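Glycosyl hydrolase family 26 (Bacteroides ovatus, PDB 4ZXO) hydrolyses beta-mannans such as galactomannan as a family 26 beta-mannanase, probably cutting the beta-1,4 linkages within the mannan backbone. Local coordinates at residues 276-279 / 280-283; 285-288 / 289-293; 321-324 / 325-328; 332-335 / 336-340. All coordinates share one frame; numbering follows the deposited sequence.

Contact 1. Residues 276-279 / 280-283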
loop_
_atom_site.group_PDB
_atom_site.type_symbol
_atom_site.label_atom_id
_atom_site.label_comp_id
_atom_site.label_asym_id
_atom_site.label_seq_id
_atom_site.Cartn_x
_atom_site.Cartn_y
_atom_site.Cartn_z
ATOM N N ILE A 276 19.650 1.558 1.010
ATOM C CA ILE A 276 20.172 0.202 0.774
ATOM C C ILE A 276 21.694 0.102 0.745
ATOM O O ILE A 276 22.292 -0.174 -0.318
ATOM C CB ILE A 276 19.629 -0.417 -0.577
ATOM C CG1 ILE A 276 18.182 -0.003 -0.837
ATOM C CG2 ILE A 276 19.668 -1.924 -0.461
ATOM C CD1 ILE A 276 17.990 0.776 -2.133
ATOM N N PRO A 277 22.338 0.301 1.907
ATOM C CA PRO A 277 23.808 0.358 1.919
ATOM C C PRO A 277 24.425 -1.028 1.744
ATOM O O PRO A 277 25.638 -1.131 1.549
ATOM C CB PRO A 277 24.141 0.875 3.305
ATOM C CG PRO A 277 22.871 1.227 3.983
ATOM C CD PRO A 277 21.739 0.698 3.197
ATOM N N ASP A 278 23.600 -2.070 1.901
ATOM C CA ASP A 278 24.017 -3.455 1.755
ATOM C C ASP A 278 23.903 -3.806 0.304
ATOM O O ASP A 278 22.779 -3.849 -0.220
ATOM C CB ASP A 278 23.096 -4.340 2.596
ATOM C CG ASP A 278 23.360 -5.830 2.456
ATOM O OD1 ASP A 278 24.211 -6.253 1.657
ATOM O OD2 ASP A 278 22.681 -6.602 3.190
ATOM N N SER A 279 25.051 -4.042 -0.333
ATOM C CA SER A 279 25.065 -4.209 -1.777
ATOM C C SER A 279 24.358 -5.518 -2.215
ATOM O O SER A 279 24.028 -5.691 -3.429
ATOM C CB SER A 279 26.491 -4.170 -2.274
ATOM O OG SER A 279 27.202 -5.324 -1.860
ATOM N N LEU A 280 24.110 -6.414 -1.250
ATOM C CA LEU A 280 23.459 -7.709 -1.524
ATOM C C LEU A 280 22.129 -7.814 -0.810
ATOM O O LEU A 280 21.680 -8.914 -0.512
ATOM C CB LEU A 280 24.344 -8.875 -1.085
ATOM C CG LEU A 280 25.691 -8.988 -1.807
ATOM C CD1 LEU A 280 26.493 -10.129 -1.248
ATOM C CD2 LEU A 280 25.450 -9.209 -3.286
ATOM N N TRP A 281 21.491 -6.677 -0.543
ATOM C CA TRP A 281 20.267 -6.728 0.290
ATOM C C TRP A 281 19.155 -7.529 -0.345
ATOM O O TRP A 281 18.465 -8.292 0.337
ATOM C CB TRP A 281 19.723 -5.332 0.604
ATOM C CG TRP A 281 18.646 -5.361 1.652
ATOM C CD1 TRP A 281 18.820 -5.612 2.981
ATOM C CD2 TRP A 281 17.259 -5.132 1.463
ATOM N NE1 TRP A 281 17.629 -5.572 3.631
ATOM C CE2 TRP A 281 16.640 -5.276 2.725
ATOM C CE3 TRP A 281 16.462 -4.848 0.341
ATOM C CZ2 TRP A 281 15.259 -5.134 2.913
ATOM C CZ3 TRP A 281 15.048 -4.681 0.534
ATOM C CH2 TRP A 281 14.485 -4.815 1.829
ATOM N N TRP A 282 18.984 -7.361 -1.651
ATOM C CA TRP A 282 17.817 -7.932 -2.351
ATOM C C TRP A 282 17.844 -9.461 -2.380
ATOM O O TRP A 282 16.850 -10.105 -2.012
ATOM C CB TRP A 282 17.753 -7.376 -3.787
ATOM C CG TRP A 282 17.693 -5.893 -3.776
ATOM C CD1 TRP A 282 18.735 -5.019 -3.939
ATOM C CD2 TRP A 282 16.552 -5.098 -3.460
ATOM N NE1 TRP A 282 18.302 -3.714 -3.757
ATOM C CE2 TRP A 282 16.952 -3.734 -3.506
ATOM C CE3 TRP A 282 15.218 -5.401 -3.208
ATOM C CZ2 TRP A 282 16.082 -2.684 -3.227
ATOM C CZ3 TRP A 282 14.336 -4.355 -2.961
ATOM C CH2 TRP A 282 14.786 -3.005 -2.968
ATOM N N THR A 283 18.970 -10.050 -2.819
ATOM C CA THR A 283 19.049 -11.512 -2.846
ATOM C C THR A 283 19.554 -12.099 -1.573
ATOM O O THR A 283 19.329 -13.279 -1.294
ATOM C CB THR A 283 19.969 -12.058 -3.976
ATOM O OG1 THR A 283 21.333 -11.617 -3.778
ATOM C CG2 THR A 283 19.447 -11.563 -5.325
HETATM O O HOH W 1 22.099 -9.067 2.359
#
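Asp278 and Leu280 meet where the chain turns into helix 281-290: the carboxylate oxygen OD1 of Asp278 accepts the backbone N-H of Leu280 at 2.9 Å, with an N-H...O angle of 155°. The donor stands above the carboxylate plane, 48° out of it. With CG anti to the backbone N (chi1 176°), the carboxylate folds forward over the turn, and OD2 comes to the edge of the Trp281 indole, near its plane. Backbone evidence agrees: Trp281 N reaches Asp278 O at 3.1 Å, closing a type I turn from Asp278 to Trp281, with Leu280 as N-cap residue. Water 1 spans the same corner, giving a hydrogen to Asp278 OD2 at 2.7 Å and a weak one to Leu280 O. Replacing Asp278 by an alanine would probably deprive the Leu280 N-H of its acceptor and water 1 of one of its two partners, making the turn less firmly set.

Ile276 crosses both tryptophans at about a right angle. CG2, placed opposite the backbone N, rests 3.6 Å from Trp281 CB and also reaches Trp282 NE1, while CD1 lies 4.1 Å from Trp282 CZ2. The two indoles also meet each other, Trp281 CE3 standing 3.7 Å above the plane of the Trp282 ring, over its centre. Their N-H groups bond outside the turn, Trp281 NE1 to Gln238 OE1 and Trp282 NE1 to Ser320 OG. The turn ends the loop that follows strand 266-271 and leads into helix 281-290, whose Trp282 meets Phe324 of helix 321-328 edge-to-face.

Contact 2. Residues 285-288 / 289-293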
loop_
_atom_site.group_PDB
_atom_site.type_symbol
_atom_site.label_atom_id
_atom_site.label_comp_id
_atom_site.label_asym_id
_atom_site.label_seq_id
_atom_site.Cartn_x
_atom_site.Cartn_y
_atom_site.Cartn_z
ATOM N N THR A 285 19.127 -10.772 1.693
ATOM C CA THR A 285 18.261 -10.576 2.876
ATOM C C THR A 285 16.777 -10.676 2.521
ATOM O O THR A 285 16.070 -11.497 3.076
ATOM C CB THR A 285 18.553 -9.225 3.528
ATOM O OG1 THR A 285 19.917 -9.225 3.952
ATOM C CG2 THR A 285 17.716 -9.004 4.765
ATOM N N LEU A 286 16.296 -9.855 1.592
ATOM C CA LEU A 286 14.851 -9.826 1.352
ATOM C C LEU A 286 14.308 -11.124 0.720
ATOM O O LEU A 286 13.336 -11.742 1.216
ATOM C CB LEU A 286 14.514 -8.650 0.444
ATOM C CG LEU A 286 13.026 -8.492 0.150
ATOM C CD1 LEU A 286 12.158 -8.154 1.347
ATOM C CD2 LEU A 286 12.739 -7.444 -0.934
ATOM N N LEU A 287 14.892 -11.527 -0.398
ATOM C CA LEU A 287 14.345 -12.686 -1.148
ATOM C C LEU A 287 14.311 -13.964 -0.329
ATOM O O LEU A 287 13.295 -14.655 -0.328
ATOM C CB LEU A 287 15.138 -12.883 -2.428
ATOM C CG LEU A 287 14.561 -13.964 -3.379
ATOM C CD1 LEU A 287 13.081 -13.700 -3.790
ATOM C CD2 LEU A 287 15.420 -14.107 -4.638
ATOM N N PRO A 288 15.378 -14.268 0.424
ATOM C CA PRO A 288 15.277 -15.546 1.170
ATOM C C PRO A 288 14.187 -15.566 2.213
ATOM O O PRO A 288 13.695 -16.651 2.530
ATOM C CB PRO A 288 16.636 -15.690 1.858
ATOM C CG PRO A 288 17.594 -14.881 0.983
ATOM C CD PRO A 288 16.742 -13.690 0.466
ATOM N N VAL A 289 13.763 -14.397 2.692
ATOM C CA VAL A 289 12.642 -14.363 3.613
ATOM C C VAL A 289 11.330 -14.433 2.869
ATOM O O VAL A 289 10.534 -15.316 3.164
ATOM C CB VAL A 289 12.646 -13.097 4.495
ATOM C CG1 VAL A 289 11.409 -13.092 5.407
ATOM C CG2 VAL A 289 13.908 -13.082 5.345
ATOM N N ILE A 290 11.104 -13.543 1.894
ATOM C CA ILE A 290 9.761 -13.433 1.340
ATOM C C ILE A 290 9.396 -14.633 0.470
ATOM O O ILE A 290 8.219 -14.957 0.361
ATOM C CB ILE A 290 9.530 -12.119 0.545
ATOM C CG1 ILE A 290 10.438 -12.015 -0.668
ATOM C CG2 ILE A 290 9.724 -10.898 1.458
ATOM C CD1 ILE A 290 10.130 -10.806 -1.527
ATOM N N GLU A 291 10.381 -15.328 -0.102
ATOM C CA GLU A 291 10.055 -16.437 -0.999
ATOM C C GLU A 291 9.441 -17.610 -0.278
ATOM O O GLU A 291 8.891 -18.504 -0.942
ATOM C CB GLU A 291 11.285 -16.899 -1.769
ATOM C CG GLU A 291 12.315 -17.602 -0.906
ATOM C CD GLU A 291 13.587 -17.944 -1.685
ATOM O OE1 GLU A 291 13.560 -17.821 -2.935
ATOM O OE2 GLU A 291 14.599 -18.334 -1.063
ATOM N N LYS A 292 9.487 -17.596 1.052
ATOM C CA LYS A 292 8.910 -18.682 1.851
ATOM C C LYS A 292 7.404 -18.507 2.106
ATOM O O LYS A 292 6.771 -19.351 2.725
ATOM C CB LYS A 292 9.635 -18.782 3.204
ATOM C CG LYS A 292 11.156 -18.979 3.130
ATOM C CD LYS A 292 11.723 -19.326 4.453
ATOM C CE LYS A 292 11.626 -18.218 5.447
ATOM N NZ LYS A 292 12.161 -18.717 6.785
ATOM N N TYR A 293 6.834 -17.403 1.631
ATOM C CA TYR A 293 5.461 -17.056 1.998
ATOM C C TYR A 293 4.682 -16.694 0.763
ATOM O O TYR A 293 5.237 -16.130 -0.168
ATOM C CB TYR A 293 5.439 -15.865 2.975
ATOM C CG TYR A 293 6.224 -16.131 4.226
ATOM C CD1 TYR A 293 5.647 -16.851 5.302
ATOM C CD2 TYR A 293 7.546 -15.699 4.352
ATOM C CE1 TYR A 293 6.360 -17.098 6.427
ATOM C CE2 TYR A 293 8.263 -15.998 5.479
ATOM C CZ TYR A 293 7.672 -16.646 6.521
ATOM O OH TYR A 293 8.391 -16.936 7.677
HETATM O O HOH W 2 14.468 -19.005 1.464
#
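The C-terminal half of helix 281-290, the helix of a beta-alpha-beta unit with strands 266-271 and 295-300, brings Leu286 against Ile290 one turn on. The backbone bond between the two residues is nearly straight: Ile290 N to Leu286 O is 2.9 Å with an N-H...O angle of 170°. Leu286 CD1 touches Ile290 CG2 at 3.7 Å, the two side chains crossing obliquely. Ile290 has CG1 between the backbone N and the carbonyl carbon (chi1 63°), which folds that branch back to 3.5 Å from Leu286 O, while CG2 meets Leu286 CD1 and CD1 lies near Leu286 CG.

This face looks into the fold: Ile290 also packs on Leu295 and Val298 of strand 295-300, as expected for a helix laid against the parallel strands of a TIM barrel. Val289, on another side, directs CG2 to 3.5 Å from Thr285 O, and its side chain packs on Leu248 of helix 241-262. Pro288 lacks an N-H to give to the preceding turn, and the helix kinks there.

On the partly exposed side Glu291 crosses Leu287 at about a right angle. Its CG stands over the helix backbone, 3.2 Å from Leu287 O, and the extended chain beyond lays the carboxylate along Pro288, with OE2 3.6 Å from Pro288 CA. Water 2 donates to that OE2 at 2.6 Å and to Pro288 O at 2.7 Å, bridging side chain and backbone, while OE1 forms a salt bridge with Lys332. The methylenes of Lys292 pass the same carbonyl.

Contact 3. Residues 321-324 / 325-328. With K (potassium ion), chain B.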
loop_
_atom_site.group_PDB
_atom_site.type_symbol
_atom_site.label_atom_id
_atom_site.label_comp_id
_atom_site.label_asym_id
_atom_site.label_seq_id
_atom_site.Cartn_x
_atom_site.Cartn_y
_atom_site.Cartn_z
ATOM N N ALA A 321 22.407 -1.905 -6.858
ATOM C CA ALA A 321 21.668 -2.035 -8.131
ATOM C C ALA A 321 21.891 -3.341 -8.886
ATOM O O ALA A 321 20.921 -3.963 -9.334
ATOM C CB ALA A 321 21.995 -0.872 -9.043
ATOM N N ASP A 322 23.136 -3.777 -9.003
ATOM C CA ASP A 322 23.383 -5.042 -9.692
ATOM C C ASP A 322 22.653 -6.186 -9.004
ATOM O O ASP A 322 22.099 -7.051 -9.663
ATOM C CB ASP A 322 24.876 -5.347 -9.740
ATOM C CG ASP A 322 25.616 -4.436 -10.686
ATOM O OD1 ASP A 322 24.968 -3.826 -11.551
ATOM O OD2 ASP A 322 26.861 -4.357 -10.571
ATOM N N ASP A 323 22.619 -6.169 -7.674
ATOM C CA ASP A 323 21.951 -7.256 -6.958
ATOM C C ASP A 323 20.427 -7.166 -7.139
ATOM O O ASP A 323 19.744 -8.192 -7.157
ATOM C CB ASP A 323 22.304 -7.215 -5.461
ATOM C CG ASP A 323 21.737 -8.393 -4.711
ATOM O OD1 ASP A 323 22.164 -9.521 -5.000
ATOM O OD2 ASP A 323 20.891 -8.180 -3.807
ATOM N N PHE A 324 19.883 -5.945 -7.217
ATOM C CA PHE A 324 18.475 -5.785 -7.529
ATOM C C PHE A 324 18.160 -6.391 -8.906
ATOM O O PHE A 324 17.094 -6.980 -9.100
ATOM C CB PHE A 324 18.096 -4.308 -7.509
ATOM C CG PHE A 324 16.644 -4.075 -7.795
ATOM C CD1 PHE A 324 15.679 -4.335 -6.824
ATOM C CD2 PHE A 324 16.233 -3.660 -9.049
ATOM C CE1 PHE A 324 14.333 -4.125 -7.084
ATOM C CE2 PHE A 324 14.866 -3.477 -9.338
ATOM C CZ PHE A 324 13.918 -3.692 -8.326
ATOM N N VAL A 325 19.061 -6.203 -9.870
ATOM C CA VAL A 325 18.831 -6.827 -11.184
ATOM C C VAL A 325 18.723 -8.355 -11.017
ATOM O O VAL A 325 17.810 -8.960 -11.552
ATOM C CB VAL A 325 19.925 -6.486 -12.196
ATOM C CG1 VAL A 325 19.728 -7.343 -13.492
ATOM C CG2 VAL A 325 19.845 -4.977 -12.565
ATOM N N LYS A 326 19.637 -8.955 -10.247
ATOM C CA LYS A 326 19.602 -10.388 -10.016
ATOM C C LYS A 326 18.286 -10.818 -9.316
ATOM O O LYS A 326 17.663 -11.825 -9.661
ATOM C CB LYS A 326 20.823 -10.799 -9.193
ATOM C CG LYS A 326 20.912 -12.269 -8.822
ATOM C CD LYS A 326 22.298 -12.581 -8.193
ATOM C CE LYS A 326 22.299 -13.714 -7.158
ATOM N NZ LYS A 326 21.637 -14.932 -7.694
ATOM N N PHE A 327 17.905 -10.052 -8.303
ATOM C CA PHE A 327 16.624 -10.257 -7.613
ATOM C C PHE A 327 15.451 -10.218 -8.574
ATOM O O PHE A 327 14.539 -11.048 -8.511
ATOM C CB PHE A 327 16.513 -9.166 -6.554
ATOM C CG PHE A 327 15.153 -8.969 -5.925
ATOM C CD1 PHE A 327 14.747 -9.730 -4.820
ATOM C CD2 PHE A 327 14.289 -7.999 -6.431
ATOM C CE1 PHE A 327 13.508 -9.482 -4.192
ATOM C CE2 PHE A 327 13.029 -7.775 -5.834
ATOM C CZ PHE A 327 12.642 -8.523 -4.707
ATOM N N SER A 328 15.491 -9.254 -9.489
ATOM C CA SER A 328 14.381 -9.062 -10.417
ATOM C C SER A 328 14.254 -10.244 -11.350
ATOM O O SER A 328 13.172 -10.503 -11.808
ATOM C CB SER A 328 14.526 -7.773 -11.233
ATOM O OG SER A 328 15.499 -7.887 -12.266
HETATM K K K B . 11.129 -11.946 -12.373
HETATM O O HOH W 3 12.205 -13.740 -13.953
HETATM O O HOH W 4 10.597 -12.410 -15.416
HETATM O O HOH W 5 10.603 -10.172 -13.987
HETATM O O HOH W 6 9.309 -13.449 -13.762
#
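Phe324 and Phe327 form the tight side of helix 321-328, a short helix on the outside of the TIM-barrel sheet, packed against helix 281-290. Their rings meet obliquely, planes at 31° and centroids 5.8 Å apart, with Phe324 CE1 3.9 Å from Phe327 CD2. Both have CG opposite the backbone N (chi1 -179° in Phe324), which sends the two rings off the same side of the helix, where each also meets the Trp282 indole. Phe29 of strand 27-32 adds an edge-to-face partner for Phe324. The backbone between them is regular: Phe327 N reaches Asp323 O at 2.9 Å, and its N-H...O angle of 168° is the straightest of the four helical bonds here.

The other side is looser. Exposed Lys326 touches the preceding turn mainly through CB, 3.5 Å from Asp323 O, and its chain then leads away, bending at its last torsion; NZ stays 6.1 Å from Asp323 OD1, too far for a salt bridge. Asp323 OD1 instead bonds Thr283.

At the C-terminal end Ser328 turns its hydroxyl back along the helix, OG donating to Val325 O at 2.6 Å, while Ser328 O points onward and binds the potassium ion at 2.6 Å.

Contact 4. Residues 332-335 / 336-340. With K (potassium ion), chain B.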
loop_
_atom_site.group_PDB
_atom_site.type_symbol
_atom_site.label_atom_id
_atom_site.label_comp_id
_atom_site.label_asym_id
_atom_site.label_seq_id
_atom_site.Cartn_x
_atom_site.Cartn_y
_atom_site.Cartn_z
ATOM N N LYS A 332 10.251 -15.885 -8.914
ATOM C CA LYS A 332 9.277 -15.598 -7.855
ATOM C C LYS A 332 8.838 -14.162 -7.842
ATOM O O LYS A 332 7.875 -13.847 -7.161
ATOM C CB LYS A 332 9.872 -15.981 -6.499
ATOM C CG LYS A 332 10.257 -17.450 -6.510
ATOM C CD LYS A 332 10.897 -17.928 -5.228
ATOM C CE LYS A 332 11.135 -19.441 -5.313
ATOM N NZ LYS A 332 11.829 -19.919 -4.105
ATOM N N ILE A 333 9.535 -13.273 -8.552
ATOM C CA ILE A 333 9.238 -11.849 -8.388
ATOM C C ILE A 333 8.771 -11.258 -9.689
ATOM O O ILE A 333 9.488 -11.403 -10.704
ATOM C CB ILE A 333 10.500 -11.055 -7.912
ATOM C CG1 ILE A 333 11.159 -11.678 -6.674
ATOM C CG2 ILE A 333 10.223 -9.534 -7.624
ATOM C CD1 ILE A 333 10.292 -11.753 -5.447
ATOM N N LEU A 334 7.624 -10.566 -9.664
ATOM C CA LEU A 334 6.924 -10.232 -10.890
ATOM C C LEU A 334 6.923 -8.723 -11.160
ATOM O O LEU A 334 6.603 -7.897 -10.295
ATOM C CB LEU A 334 5.495 -10.725 -10.853
ATOM C CG LEU A 334 5.280 -12.194 -10.521
ATOM C CD1 LEU A 334 3.788 -12.439 -10.337
ATOM C CD2 LEU A 334 5.859 -13.110 -11.561
ATOM N N PHE A 335 7.235 -8.384 -12.394
ATOM C CA PHE A 335 7.275 -7.022 -12.879
ATOM C C PHE A 335 6.350 -6.983 -14.075
ATOM O O PHE A 335 6.050 -8.033 -14.688
ATOM C CB PHE A 335 8.722 -6.589 -13.309
ATOM C CG PHE A 335 9.681 -6.499 -12.174
ATOM C CD1 PHE A 335 10.098 -5.251 -11.687
ATOM C CD2 PHE A 335 10.195 -7.670 -11.581
ATOM C CE1 PHE A 335 10.992 -5.156 -10.601
ATOM C CE2 PHE A 335 11.077 -7.581 -10.504
ATOM C CZ PHE A 335 11.466 -6.319 -9.992
ATOM N N VAL A 336 5.967 -5.788 -14.484
ATOM C CA VAL A 336 5.210 -5.645 -15.720
ATOM C C VAL A 336 5.917 -6.310 -16.890
ATOM O O VAL A 336 7.129 -6.121 -17.056
ATOM C CB VAL A 336 4.986 -4.159 -16.015
ATOM C CG1 VAL A 336 4.434 -3.981 -17.409
ATOM C CG2 VAL A 336 4.022 -3.554 -14.945
ATOM N N GLY A 337 5.179 -7.085 -17.701
ATOM C CA GLY A 337 5.767 -7.953 -18.748
ATOM C C GLY A 337 5.841 -9.434 -18.367
ATOM O O GLY A 337 5.887 -10.324 -19.233
ATOM N N ASP A 338 5.816 -9.736 -17.067
ATOM C CA ASP A 338 5.844 -11.132 -16.627
ATOM C C ASP A 338 4.479 -11.807 -16.763
ATOM O O ASP A 338 3.506 -11.175 -17.185
ATOM C CB ASP A 338 6.364 -11.192 -15.198
ATOM C CG ASP A 338 7.836 -10.744 -15.104
ATOM O OD1 ASP A 338 8.555 -10.839 -16.118
ATOM O OD2 ASP A 338 8.297 -10.307 -14.037
ATOM N N ASN A 339 4.409 -13.098 -16.433
ATOM C CA ASN A 339 3.249 -13.903 -16.788
ATOM C C ASN A 339 2.135 -13.803 -15.766
ATOM O O ASN A 339 1.947 -14.724 -14.931
ATOM C CB ASN A 339 3.661 -15.355 -16.952
ATOM C CG ASN A 339 2.555 -16.218 -17.504
ATOM O OD1 ASN A 339 1.613 -15.724 -18.131
ATOM N ND2 ASN A 339 2.668 -17.500 -17.301
ATOM N N PHE A 340 1.406 -12.690 -15.826
ATOM C CA PHE A 340 0.207 -12.530 -15.018
ATOM C C PHE A 340 -0.730 -11.622 -15.810
ATOM O O PHE A 340 -0.272 -10.895 -16.685
ATOM C CB PHE A 340 0.541 -11.935 -13.621
ATOM C CG PHE A 340 1.185 -10.583 -13.704
ATOM C CD1 PHE A 340 0.414 -9.424 -13.741
ATOM C CD2 PHE A 340 2.563 -10.461 -13.729
ATOM C CE1 PHE A 340 0.991 -8.152 -13.865
ATOM C CE2 PHE A 340 3.156 -9.199 -13.836
ATOM C CZ PHE A 340 2.382 -8.042 -13.874
HETATM K K K B . 11.129 -11.946 -12.373
HETATM O O HOH W 4 10.597 -12.410 -15.416
HETATM O O HOH W 3 12.205 -13.740 -13.953
HETATM O O HOH W 5 10.603 -10.172 -13.987
HETATM O O HOH W 6 9.309 -13.449 -13.762
#
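A type II turn from Phe335 to Asp338 turns the chain aside just beyond strand 333-334, closed by Asp338 N to Phe335 O at 2.9 Å, with Gly337 at a positive phi where a CB would be jammed against the preceding carbonyl O. Asp338 answers with its side chain: CG lies beside its own backbone N (chi1 -66°), and OD2 accepts Phe335 N at 2.7 Å, nearly straight at 165°, the donor standing above the carboxylate plane. The same residue pair is therefore gripped twice, once through each backbone N-H. Carboxylate and Phe335 ring run side by side with planes 88° apart.

Strand 333-334 pairs in parallel with strand 27-32 of the barrel sheet, and Ile333 O at its start binds the potassium ion at 2.4 Å. Water 4, a more distant ligand of the ion, donates to Asp338 OD1 at 2.7 Å, placing the carboxylate in the second shell. An alanine in place of Asp338 is likely to leave Phe335 N without this acceptor and water 4 without its carboxylate partner.

Farther on, the Phe340 ring turns an edge to the backbone, CE2 3.2 Å from Phe335 O, and slides past Leu334, whose CB lies 4.1 Å from CE2 of the phenylalanine.

Overall arrangement
All four contacts are local and follow in series; none nests or crosses another. Contact 1 closes the turn after strand 266-271 and leads along helix 281-290 into contact 2, where Leu287 N probably bonds Trp282 O, 2.9 Å away. Contact 3, on helix 321-328, comes back beside both: Ser279 O packs 3.1 Å from Asp323 CB, and Leu286 and Leu287 pack on Phe327. Contact 4 closes the turn after strand 333-334 and returns to contact 2 through Ile333, which packs against Leu287 and Ile290. Contacts 3 and 4 share the potassium ion, with Ser330 supplying a further carbonyl, and Ser328 packs on Phe335.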